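Long-range contact in polymeric immunoglobulin receptor (Mus musculus, PDB 4NOB), which probably binds polymeric immunoglobulins and carries them across epithelia, its ectodomain being released as secretory component: residues 7-18 with 105-116. Sequence-based numbering, arbitrary orientation.
Sequences PIFGPQEVSSIE and LSFDVSLEVSQV. With MG (magnesium ion), chain C.
V14 and S16 pair with strand 105-114 through a parallel ladder of backbone hydrogen bonds that runs from S110 N to Q12 O (2.9 Å) through to E18 N and S114 O. V14 N gives a nearly straight bond to S110 O (2.8 Å), and V14 O takes the N-H of E112; S16 repeats this two-sided grip with E112 O and S114 N.

Upstream of Q12, residues 7-11 leave the ladder and side chains take over. F107 has CG anti to its backbone N (chi1 179°), which lays the ring under the passing backbone: G10 CA sits over one face, 4.0 Å from the ring centroid, with F9 CA beside it in a second CH-pi contact, while P11 C and Q12 N lie at the edge. I8 CG2 packs on F107 CB (3.6 Å). A serine in place of F107 would probably leave the F9-G10 backbone without its aromatic support and open a gap beneath it. On the inward face, V14 sets CG1 against L111 CD1 (3.7 Å) and CG2 against V109 CG1.

Water 1 bridges I8 N and S106 O where direct pairing fails. Near the other end, E112 OE2 binds magnesium at 2.1 Å, four waters being its other ligands here.

Parallel pairing of the N-terminal strand with the last strand, which also pairs antiparallel with 92-98, is characteristic of the A'-G edge of an immunoglobulin V-set domain.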
loop_
_atom_site.group_PDB
_atom_site.type_symbol
_atom_site.label_atom_id
_atom_site.label_comp_id
_atom_site.label_asym_id
_atom_site.label_seq_id
_atom_site.Cartn_x
_atom_site.Cartn_y
_atom_site.Cartn_z
ATOM N N PRO A 7 5.219 11.171 10.457
ATOM C CA PRO A 7 6.317 10.248 10.284
ATOM C C PRO A 7 6.347 9.545 8.885
ATOM O O PRO A 7 7.409 9.205 8.429
ATOM C CB PRO A 7 6.122 9.207 11.400
ATOM C CG PRO A 7 4.689 9.371 11.776
ATOM C CD PRO A 7 4.371 10.811 11.609
ATOM N N ILE A 8 5.166 9.225 8.357
ATOM C CA ILE A 8 4.987 8.493 7.110
ATOM C C ILE A 8 4.412 9.445 6.082
ATOM O O ILE A 8 3.488 10.242 6.364
ATOM C CB ILE A 8 4.103 7.267 7.302
ATOM C CG1 ILE A 8 4.407 6.423 8.559
ATOM C CG2 ILE A 8 4.112 6.408 6.031
ATOM C CD1 ILE A 8 5.815 5.862 8.605
ATOM N N PHE A 9 4.901 9.369 4.865
ATOM C CA PHE A 9 4.368 10.088 3.711
ATOM C C PHE A 9 4.208 9.131 2.529
ATOM O O PHE A 9 5.001 8.162 2.396
ATOM C CB PHE A 9 5.210 11.328 3.313
ATOM C CG PHE A 9 4.629 12.191 2.238
ATOM C CD1 PHE A 9 3.410 12.803 2.368
ATOM C CD2 PHE A 9 5.228 12.334 1.002
ATOM C CE1 PHE A 9 2.861 13.594 1.370
ATOM C CE2 PHE A 9 4.713 13.097 0.036
ATOM C CZ PHE A 9 3.535 13.742 0.150
ATOM N N GLY A 10 3.321 9.409 1.637
ATOM C CA GLY A 10 3.081 8.593 0.442
ATOM C C GLY A 10 2.182 9.395 -0.481
ATOM O O GLY A 10 2.045 10.594 -0.308
ATOM N N PRO A 11 1.608 8.756 -1.483
ATOM C CA PRO A 11 0.730 9.458 -2.419
ATOM C C PRO A 11 -0.690 9.496 -1.826
ATOM O O PRO A 11 -1.340 8.479 -1.621
ATOM C CB PRO A 11 0.780 8.551 -3.622
ATOM C CG PRO A 11 1.038 7.169 -3.085
ATOM C CD PRO A 11 1.719 7.327 -1.788
ATOM N N GLN A 12 -1.230 10.676 -1.596
ATOM C CA GLN A 12 -2.528 10.844 -0.976
ATOM C C GLN A 12 -3.618 10.215 -1.850
ATOM O O GLN A 12 -4.557 9.627 -1.340
ATOM C CB GLN A 12 -2.786 12.357 -0.787
ATOM C CG GLN A 12 -4.129 12.677 -0.158
ATOM C CD GLN A 12 -4.399 14.191 -0.066
ATOM O OE1 GLN A 12 -3.493 15.011 -0.347
ATOM N NE2 GLN A 12 -5.618 14.536 0.171
ATOM N N GLU A 13 -3.527 10.411 -3.172
ATOM C CA GLU A 13 -4.441 9.827 -4.089
ATOM C C GLU A 13 -3.706 9.228 -5.209
ATOM O O GLU A 13 -2.694 9.760 -5.709
ATOM C CB GLU A 13 -5.415 10.896 -4.569
ATOM C CG GLU A 13 -6.607 10.232 -5.238
ATOM C CD GLU A 13 -6.607 10.405 -6.712
ATOM O OE1 GLU A 13 -5.493 10.532 -7.278
ATOM O OE2 GLU A 13 -7.740 10.407 -7.291
ATOM N N VAL A 14 -4.074 7.981 -5.537
ATOM C CA VAL A 14 -3.512 7.263 -6.659
ATOM C C VAL A 14 -4.636 6.935 -7.629
ATOM O O VAL A 14 -5.633 6.398 -7.210
ATOM C CB VAL A 14 -2.844 5.936 -6.215
ATOM C CG1 VAL A 14 -2.355 5.167 -7.424
ATOM C CG2 VAL A 14 -1.687 6.241 -5.233
ATOM N N SER A 15 -4.529 7.430 -8.871
ATOM C CA SER A 15 -5.583 7.202 -9.886
ATOM C C SER A 15 -5.017 6.253 -10.932
ATOM O O SER A 15 -3.885 6.438 -11.390
ATOM C CB SER A 15 -5.907 8.475 -10.569
ATOM O OG SER A 15 -6.452 9.374 -9.633
ATOM N N SER A 16 -5.776 5.236 -11.314
ATOM C CA SER A 16 -5.395 4.274 -12.324
ATOM C C SER A 16 -6.616 3.878 -13.109
ATOM O O SER A 16 -7.755 4.342 -12.856
ATOM C CB SER A 16 -4.805 3.066 -11.637
ATOM O OG SER A 16 -4.044 2.319 -12.608
ATOM N N ILE A 17 -6.381 3.046 -14.129
ATOM C CA ILE A 17 -7.406 2.443 -14.954
ATOM C C ILE A 17 -7.326 0.945 -14.840
ATOM O O ILE A 17 -6.243 0.338 -14.645
ATOM C CB ILE A 17 -7.171 2.866 -16.414
ATOM C CG1 ILE A 17 -7.233 4.411 -16.552
ATOM C CG2 ILE A 17 -8.160 2.242 -17.328
ATOM C CD1 ILE A 17 -8.558 4.971 -16.163
ATOM N N GLU A 18 -8.438 0.276 -15.025
ATOM C CA GLU A 18 -8.475 -1.185 -15.003
ATOM C C GLU A 18 -7.470 -1.797 -15.941
ATOM O O GLU A 18 -7.336 -1.364 -17.092
ATOM C CB GLU A 18 -9.836 -1.799 -15.380
ATOM C CG GLU A 18 -11.041 -1.545 -14.536
ATOM C CD GLU A 18 -11.948 -2.771 -14.554
ATOM O OE1 GLU A 18 -12.268 -3.266 -15.692
ATOM O OE2 GLU A 18 -12.415 -3.190 -13.496
ATOM N N LEU A 105 2.387 3.804 13.118
ATOM C CA LEU A 105 2.690 4.827 12.179
ATOM C C LEU A 105 2.114 4.500 10.787
ATOM O O LEU A 105 2.453 3.511 10.252
ATOM C CB LEU A 105 4.178 5.044 12.045
ATOM C CG LEU A 105 5.004 5.113 13.320
ATOM C CD1 LEU A 105 6.462 5.426 12.959
ATOM C CD2 LEU A 105 4.398 6.167 14.215
ATOM N N SER A 106 1.219 5.366 10.290
ATOM C CA SER A 106 0.624 5.112 8.975
ATOM C C SER A 106 0.244 6.341 8.215
ATOM O O SER A 106 0.285 7.466 8.760
ATOM C CB SER A 106 -0.574 4.252 9.132
ATOM O OG SER A 106 -1.605 4.951 9.810
ATOM N N PHE A 107 0.021 6.152 6.898
ATOM C CA PHE A 107 -0.335 7.168 5.959
ATOM C C PHE A 107 -1.492 6.694 5.114
ATOM O O PHE A 107 -1.457 5.545 4.643
ATOM C CB PHE A 107 0.856 7.578 5.114
ATOM C CG PHE A 107 0.542 8.624 4.106
ATOM C CD1 PHE A 107 0.671 10.001 4.399
ATOM C CD2 PHE A 107 0.158 8.285 2.812
ATOM C CE1 PHE A 107 0.384 10.922 3.444
ATOM C CE2 PHE A 107 -0.172 9.232 1.914
ATOM C CZ PHE A 107 -0.020 10.567 2.198
ATOM N N ASP A 108 -2.514 7.534 4.929
ATOM C CA ASP A 108 -3.765 7.170 4.193
ATOM C C ASP A 108 -3.551 7.438 2.696
ATOM O O ASP A 108 -3.202 8.547 2.290
ATOM C CB ASP A 108 -4.919 8.004 4.683
ATOM C CG ASP A 108 -5.293 7.698 6.106
ATOM O OD1 ASP A 108 -4.826 6.775 6.792
ATOM O OD2 ASP A 108 -6.080 8.572 6.591
ATOM N N VAL A 109 -3.880 6.419 1.914
ATOM C CA VAL A 109 -3.815 6.445 0.459
ATOM C C VAL A 109 -5.208 6.153 -0.096
ATOM O O VAL A 109 -5.806 5.090 0.233
ATOM C CB VAL A 109 -2.804 5.422 -0.029
ATOM C CG1 VAL A 109 -2.782 5.410 -1.554
ATOM C CG2 VAL A 109 -1.428 5.660 0.524
ATOM N N SER A 110 -5.753 7.009 -0.961
ATOM C CA SER A 110 -6.990 6.737 -1.620
ATOM C C SER A 110 -6.646 6.220 -3.024
ATOM O O SER A 110 -5.915 6.841 -3.801
ATOM C CB SER A 110 -7.718 8.035 -1.742
ATOM O OG SER A 110 -8.841 7.946 -2.614
ATOM N N LEU A 111 -7.098 4.990 -3.320
ATOM C CA LEU A 111 -6.803 4.406 -4.627
ATOM C C LEU A 111 -8.113 4.436 -5.432
ATOM O O LEU A 111 -9.126 3.884 -4.982
ATOM C CB LEU A 111 -6.303 2.969 -4.442
ATOM C CG LEU A 111 -6.050 2.155 -5.690
ATOM C CD1 LEU A 111 -5.046 2.806 -6.611
ATOM C CD2 LEU A 111 -5.657 0.717 -5.301
ATOM N N GLU A 112 -8.068 5.029 -6.614
ATOM C CA GLU A 112 -9.206 5.056 -7.506
ATOM C C GLU A 112 -8.828 4.306 -8.765
ATOM O O GLU A 112 -7.886 4.711 -9.456
ATOM C CB GLU A 112 -9.652 6.472 -7.902
ATOM C CG GLU A 112 -10.650 6.445 -9.090
ATOM C CD GLU A 112 -12.047 5.809 -8.828
ATOM O OE1 GLU A 112 -12.484 5.725 -7.646
ATOM O OE2 GLU A 112 -12.732 5.430 -9.853
ATOM N N VAL A 113 -9.547 3.274 -9.088
ATOM C CA VAL A 113 -9.321 2.551 -10.323
ATOM C C VAL A 113 -10.598 2.725 -11.192
ATOM O O VAL A 113 -11.639 2.201 -10.872
ATOM C CB VAL A 113 -9.033 1.066 -10.116
ATOM C CG1 VAL A 113 -8.800 0.340 -11.416
ATOM C CG2 VAL A 113 -7.857 0.859 -9.197
ATOM N N SER A 114 -10.422 3.456 -12.284
ATOM C CA SER A 114 -11.568 3.735 -13.135
ATOM C C SER A 114 -11.658 2.782 -14.320
ATOM O O SER A 114 -10.721 2.023 -14.663
ATOM C CB SER A 114 -11.443 5.096 -13.655
ATOM O OG SER A 114 -11.365 6.030 -12.565
ATOM N N GLN A 115 -12.849 2.740 -14.915
ATOM C CA GLN A 115 -13.113 1.888 -16.040
ATOM C C GLN A 115 -12.195 2.357 -17.183
ATOM O O GLN A 115 -11.790 3.497 -17.305
ATOM C CB GLN A 115 -14.607 2.006 -16.404
ATOM C CG GLN A 115 -15.023 3.340 -16.989
ATOM C CD GLN A 115 -16.497 3.552 -16.896
ATOM O OE1 GLN A 115 -17.246 3.464 -17.903
ATOM N NE2 GLN A 115 -16.905 3.870 -15.733
ATOM N N VAL A 116 -11.905 1.371 -18.026
ATOM C CA VAL A 116 -11.203 1.647 -19.268
ATOM C C VAL A 116 -12.206 2.451 -20.135
ATOM O O VAL A 116 -13.376 2.051 -20.274
ATOM C CB VAL A 116 -10.853 0.369 -20.061
ATOM C CG1 VAL A 116 -10.040 0.780 -21.259
ATOM C CG2 VAL A 116 -9.995 -0.578 -19.287
HETATM MG MG MG C . -14.748 4.780 -10.044
HETATM O O HOH W 1 2.181 9.874 9.133
HETATM O O HOH W 2 -5.943 9.898 1.130
HETATM O O HOH W 3 -8.969 6.906 -11.874
HETATM O O HOH W 4 -14.880 4.396 -8.097
HETATM O O HOH W 5 -14.305 2.985 -10.674
HETATM O O HOH W 6 -14.478 5.557 -11.987
HETATM O O HOH W 7 -15.303 6.826 -9.745
#